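Long-range contact in putative RnfG subunit of electron transport complex (Thermotoga maritima, PDB 3DCZ), which is probably the FMN-bearing subunit of a membrane-bound Rnf complex that couples electron transfer to ion translocation across the membrane: residues R82-F94 / A190-L202. Sequence-based numbering, arbitrary orientation. Where two conformers were deposited one is given.
Sequences RNAYVLSGYAPGF and AVVTALNLMYRYL. With ACT (acetate ion), chain D.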
loop_
_atom_site.group_PDB
_atom_site.type_symbol
_atom_site.label_atom_id
_atom_site.label_comp_id
_atom_site.label_asym_id
_atom_site.label_seq_id
_atom_site.Cartn_x
_atom_site.Cartn_y
_atom_site.Cartn_z
ATOM N N ARG A 82 12.525 -11.449 -3.768
ATOM C CA ARG A 82 12.369 -9.993 -3.881
ATOM C C ARG A 82 12.186 -9.377 -2.505
ATOM O O ARG A 82 11.571 -9.964 -1.630
ATOM C CB ARG A 82 11.161 -9.649 -4.767
ATOM C CG ARG A 82 11.237 -10.193 -6.182
ATOM C CD ARG A 82 9.974 -9.837 -6.972
ATOM N NE ARG A 82 8.821 -10.642 -6.514
ATOM C CZ ARG A 82 7.534 -10.291 -6.624
ATOM N NH1 ARG A 82 7.161 -9.143 -7.189
ATOM N NH2 ARG A 82 6.600 -11.107 -6.157
ATOM N N ASN A 83 12.704 -8.170 -2.323
ATOM C CA ASN A 83 12.507 -7.445 -1.070
ATOM C C ASN A 83 11.189 -6.723 -1.071
ATOM O O ASN A 83 10.887 -5.942 -1.972
ATOM C CB ASN A 83 13.644 -6.445 -0.839
ATOM C CG ASN A 83 14.933 -7.110 -0.403
ATOM O OD1 ASN A 83 15.028 -8.340 -0.334
ATOM N ND2 ASN A 83 15.908 -6.307 -0.085
ATOM N N ALA A 84 10.423 -6.971 -0.022
ATOM C CA ALA A 84 9.096 -6.406 0.146
ATOM C C ALA A 84 9.110 -5.548 1.418
ATOM O O ALA A 84 9.828 -5.851 2.356
ATOM C CB ALA A 84 8.077 -7.504 0.224
ATOM N N TYR A 85 8.308 -4.480 1.408
ATOM C CA TYR A 85 8.222 -3.532 2.510
ATOM C C TYR A 85 6.761 -3.322 2.801
ATOM O O TYR A 85 5.985 -3.096 1.856
ATOM C CB TYR A 85 8.891 -2.210 2.097
ATOM C CG TYR A 85 10.355 -2.425 1.866
ATOM C CD1 TYR A 85 11.244 -2.368 2.956
ATOM C CD2 TYR A 85 10.841 -2.809 0.641
ATOM C CE1 TYR A 85 12.575 -2.663 2.795
ATOM C CE2 TYR A 85 12.189 -3.074 0.471
ATOM C CZ TYR A 85 13.052 -3.003 1.559
ATOM O OH TYR A 85 14.383 -3.303 1.420
ATOM N N VAL A 86 6.368 -3.395 4.065
ATOM C CA VAL A 86 5.006 -3.069 4.463
ATOM C C VAL A 86 5.078 -1.889 5.403
ATOM O O VAL A 86 5.850 -1.851 6.349
ATOM C CB VAL A 86 4.271 -4.284 5.108
ATOM C CG1 VAL A 86 2.906 -3.849 5.628
ATOM C CG2 VAL A 86 4.172 -5.444 4.093
ATOM N N LEU A 87 4.258 -0.901 5.092
ATOM C CA LEU A 87 4.091 0.205 6.031
ATOM C C LEU A 87 2.658 0.687 6.034
ATOM O O LEU A 87 1.800 0.108 5.372
ATOM C CB LEU A 87 5.122 1.317 5.761
ATOM C CG LEU A 87 5.061 2.091 4.441
ATOM C CD1 LEU A 87 6.182 3.127 4.386
ATOM C CD2 LEU A 87 5.190 1.141 3.231
ATOM N N SER A 88 2.398 1.701 6.858
ATOM C CA SER A 88 1.063 2.224 7.020
ATOM C C SER A 88 1.085 3.740 6.764
ATOM O O SER A 88 2.133 4.400 6.792
ATOM C CB SER A 88 0.611 1.911 8.450
ATOM O OG SER A 88 0.320 0.514 8.555
ATOM N N GLY A 89 -0.098 4.300 6.580
ATOM C CA GLY A 89 -0.204 5.705 6.358
ATOM C C GLY A 89 -1.565 6.280 6.647
ATOM O O GLY A 89 -2.568 5.554 6.786
ATOM N N TYR A 90 -1.562 7.592 6.764
ATOM C CA TYR A 90 -2.733 8.383 7.081
ATOM C C TYR A 90 -2.775 9.638 6.202
ATOM O O TYR A 90 -1.750 10.246 5.945
ATOM C CB TYR A 90 -2.650 8.856 8.541
ATOM C CG TYR A 90 -3.690 9.892 8.921
ATOM C CD1 TYR A 90 -4.992 9.532 9.274
ATOM C CD2 TYR A 90 -3.378 11.255 8.871
ATOM C CE1 TYR A 90 -5.918 10.513 9.595
ATOM C CE2 TYR A 90 -4.296 12.217 9.197
ATOM C CZ TYR A 90 -5.557 11.849 9.544
ATOM O OH TYR A 90 -6.430 12.891 9.841
ATOM N N ALA A 91 -3.960 10.058 5.804
ATOM C CA ALA A 91 -4.175 11.376 5.238
ATOM C C ALA A 91 -5.473 11.939 5.780
ATOM O O ALA A 91 -6.398 11.190 6.071
ATOM C CB ALA A 91 -4.202 11.319 3.679
ATOM N N PRO A 92 -5.527 13.266 5.935
ATOM C CA PRO A 92 -6.811 13.901 6.336
ATOM C C PRO A 92 -7.958 13.497 5.381
ATOM O O PRO A 92 -7.763 13.408 4.188
ATOM C CB PRO A 92 -6.514 15.393 6.263
ATOM C CG PRO A 92 -5.033 15.536 6.315
ATOM C CD PRO A 92 -4.445 14.244 5.749
ATOM N N GLY A 93 -9.137 13.208 5.918
ATOM C CA GLY A 93 -10.211 12.559 5.147
ATOM C C GLY A 93 -10.444 11.192 5.781
ATOM O O GLY A 93 -11.512 10.604 5.640
ATOM N N PHE A 94 -9.435 10.691 6.489
ATOM C CA PHE A 94 -9.598 9.529 7.344
ATOM C C PHE A 94 -10.168 9.949 8.690
ATOM O O PHE A 94 -10.959 10.892 8.757
ATOM C CB PHE A 94 -8.276 8.818 7.516
ATOM C CG PHE A 94 -7.755 8.229 6.248
ATOM C CD1 PHE A 94 -8.568 8.097 5.127
ATOM C CD2 PHE A 94 -6.454 7.789 6.178
ATOM C CE1 PHE A 94 -8.067 7.535 3.981
ATOM C CE2 PHE A 94 -5.962 7.264 5.016
ATOM C CZ PHE A 94 -6.774 7.149 3.924
ATOM N N ALA A 190 -7.929 10.377 -0.400
ATOM C CA ALA A 190 -7.153 10.298 0.830
ATOM C C ALA A 190 -6.314 9.028 0.827
ATOM O O ALA A 190 -5.160 9.015 1.249
ATOM C CB ALA A 190 -8.082 10.350 2.083
ATOM N N VAL A 191 -6.891 7.942 0.332
ATOM C CA VAL A 191 -6.127 6.672 0.195
ATOM C C VAL A 191 -4.934 6.846 -0.753
ATOM O O VAL A 191 -3.811 6.458 -0.434
ATOM C CB VAL A 191 -7.006 5.511 -0.276
ATOM C CG1 VAL A 191 -6.169 4.192 -0.443
ATOM C CG2 VAL A 191 -8.167 5.297 0.698
ATOM N N VAL A 192 -5.184 7.406 -1.931
ATOM C CA VAL A 192 -4.120 7.701 -2.884
ATOM C C VAL A 192 -3.029 8.581 -2.260
ATOM O O VAL A 192 -1.834 8.351 -2.441
ATOM C CB VAL A 192 -4.732 8.329 -4.154
ATOM C CG1 VAL A 192 -3.711 9.149 -4.975
ATOM C CG2 VAL A 192 -5.382 7.237 -4.988
ATOM N N THR A 193 -3.433 9.594 -1.489
ATOM C CA THR A 193 -2.452 10.490 -0.870
ATOM C C THR A 193 -1.549 9.721 0.082
ATOM O O THR A 193 -0.312 9.850 0.033
ATOM C CB THR A 193 -3.159 11.644 -0.150
ATOM O OG1 THR A 193 -3.818 12.471 -1.134
ATOM C CG2 THR A 193 -2.168 12.518 0.619
ATOM N N ALA A 194 -2.162 8.932 0.962
ATOM C CA ALA A 194 -1.415 8.068 1.886
ATOM C C ALA A 194 -0.405 7.160 1.145
ATOM O O ALA A 194 0.779 7.063 1.507
ATOM C CB ALA A 194 -2.391 7.237 2.733
ATOM N N LEU A 195 -0.874 6.522 0.085
ATOM C CA LEU A 195 -0.032 5.633 -0.736
ATOM C C LEU A 195 1.153 6.407 -1.339
ATOM O O LEU A 195 2.301 5.951 -1.305
ATOM C CB LEU A 195 -0.884 4.979 -1.836
ATOM C CG LEU A 195 -1.837 3.916 -1.299
ATOM C CD1 LEU A 195 -2.780 3.464 -2.430
ATOM C CD2 LEU A 195 -1.071 2.703 -0.674
ATOM N N ASN A 196 0.870 7.592 -1.873
ATOM C CA ASN A 196 1.908 8.410 -2.434
ATOM C C ASN A 196 2.957 8.816 -1.387
ATOM O O ASN A 196 4.148 8.884 -1.664
ATOM C CB ASN A 196 1.308 9.651 -3.077
ATOM C CG ASN A 196 0.714 9.394 -4.443
ATOM O OD1 ASN A 196 1.178 8.503 -5.181
ATOM N ND2 ASN A 196 -0.267 10.206 -4.815
ATOM N N LEU A 197 2.512 9.119 -0.172
ATOM C CA LEU A 197 3.449 9.443 0.891
ATOM C C LEU A 197 4.319 8.274 1.305
ATOM O O LEU A 197 5.516 8.442 1.593
ATOM C CB LEU A 197 2.705 10.025 2.103
ATOM C CG LEU A 197 2.072 11.402 1.891
ATOM C CD1 LEU A 197 1.283 11.775 3.142
ATOM C CD2 LEU A 197 3.168 12.390 1.559
HETATM N N MSE A 198 3.721 7.088 1.399
HETATM C CA MSE A 198 4.480 5.902 1.752
HETATM C C MSE A 198 5.572 5.633 0.713
HETATM O O MSE A 198 6.697 5.294 1.048
HETATM C CB MSE A 198 3.526 4.704 1.889
HETATM C CG MSE A 198 2.827 4.663 3.220
HETATM SE SE MSE A 198 1.640 3.064 3.268
HETATM C CE MSE A 198 0.440 4.190 2.882
ATOM N N TYR A 199 5.221 5.821 -0.557
ATOM C CA TYR A 199 6.202 5.687 -1.641
ATOM C C TYR A 199 7.323 6.719 -1.509
ATOM O O TYR A 199 8.507 6.374 -1.616
ATOM C CB TYR A 199 5.509 5.783 -2.983
ATOM C CG TYR A 199 6.451 5.737 -4.159
ATOM C CD1 TYR A 199 7.069 4.533 -4.560
ATOM C CD2 TYR A 199 6.718 6.889 -4.899
ATOM C CE1 TYR A 199 7.936 4.515 -5.660
ATOM C CE2 TYR A 199 7.587 6.856 -5.984
ATOM C CZ TYR A 199 8.180 5.665 -6.356
ATOM O OH TYR A 199 9.011 5.653 -7.484
ATOM N N ARG A 200 6.955 7.973 -1.233
ATOM C CA ARG A 200 7.949 9.003 -1.004
ATOM C C ARG A 200 8.914 8.601 0.086
ATOM O O ARG A 200 10.119 8.716 -0.065
ATOM C CB ARG A 200 7.290 10.294 -0.633
ATOM C CG ARG A 200 6.877 11.102 -1.793
ATOM C CD ARG A 200 6.348 12.443 -1.293
ATOM N NE ARG A 200 7.325 13.251 -0.563
ATOM C CZ ARG A 200 7.045 14.416 0.041
ATOM N NH1 ARG A 200 5.803 14.884 0.082
ATOM N NH2 ARG A 200 7.985 15.104 0.619
ATOM N N TYR A 201 8.362 8.125 1.186
ATOM C CA TYR A 201 9.195 7.733 2.322
ATOM C C TYR A 201 10.133 6.588 1.954
ATOM O O TYR A 201 11.313 6.664 2.213
ATOM C CB TYR A 201 8.291 7.353 3.512
ATOM C CG TYR A 201 9.101 6.911 4.708
ATOM C CD1 TYR A 201 9.558 7.843 5.629
ATOM C CD2 TYR A 201 9.464 5.578 4.880
ATOM C CE1 TYR A 201 10.336 7.474 6.721
ATOM C CE2 TYR A 201 10.236 5.203 5.996
ATOM C CZ TYR A 201 10.658 6.168 6.901
ATOM O OH TYR A 201 11.412 5.831 8.001
ATOM N N LEU A 202 9.607 5.536 1.327
ATOM C CA LEU A 202 10.457 4.408 0.904
ATOM C C LEU A 202 11.595 4.852 -0.013
ATOM O O LEU A 202 12.728 4.389 0.107
ATOM C CB LEU A 202 9.638 3.350 0.177
ATOM C CG LEU A 202 8.724 2.504 1.037
ATOM C CD1 LEU A 202 7.886 1.524 0.170
ATOM C CD2 LEU A 202 9.554 1.733 2.058
HETATM C C ACT D . 16.168 -2.643 -1.460
HETATM O O ACT D . 15.368 -3.487 -1.022
HETATM O OXT ACT D . 16.992 -3.101 -2.285
HETATM C CH3 ACT D . 16.129 -1.205 -1.070
#
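Leu87 and Met198, present as selenomethionine, form the apolar centre of this contact between strand 83-90 and helix 190-202, their side chains running past each other in opposite directions with Leu87 CG 3.6 Å from Met198 CG. In the conformer described here, one of two deposited, Leu87 has CG between its backbone N and carbonyl carbon (chi1 65°); CD1 lies near Met198 CB and CG, and CD2 near Met198 SE. In this conformer the same two methyls also reach the last turn of the segment: CD1 lies 4.1 Å from Tyr201 CD2, and CD2 meets Leu202 CD1. The other Leu202 methyl, CD2, rests against Tyr85 CB at 4.0 Å.

Toward the strand's end, side chain meets backbone. Met198 bends at its third torsion (chi3 -99°), so that SE packs on the carbonyl carbon of Ser88 and CE comes to 3.7 Å from Gly89 N. Ala194 CB lies against the Gly89-Tyr90 peptide; with small residues at both positions, the CA atoms of Gly89 and Ala194 approach to 5.2 Å. Ala91 CB then sits over the first helical turn of the segment, 3.5 Å from Ala190 O and also beside Thr193 CG2.

A type II turn from Ala91 to Phe94, closed by Phe94 N to Ala91 O, folds the Phe94 ring back onto the helix. Its CE1 is 3.4 Å from Ala190 CB, while CZ meets Val191 CG2 and CE2 meets Ala194 CB.

No hydrogen bond joins the segments. At the far end Tyr85 OH and Asn83 ND2 both donate hydrogen bonds to one oxygen of an acetate ion, which probably came from the crystallisation liquor. The arrangement is helix-on-sheet packing: the 190-202 part of helix 188-206 runs at 132° to strand 83-90, the central strand of a five-stranded antiparallel meander, and the helix also touches strands 59-64 and 98-107, within the RnfG FMN-binding fold.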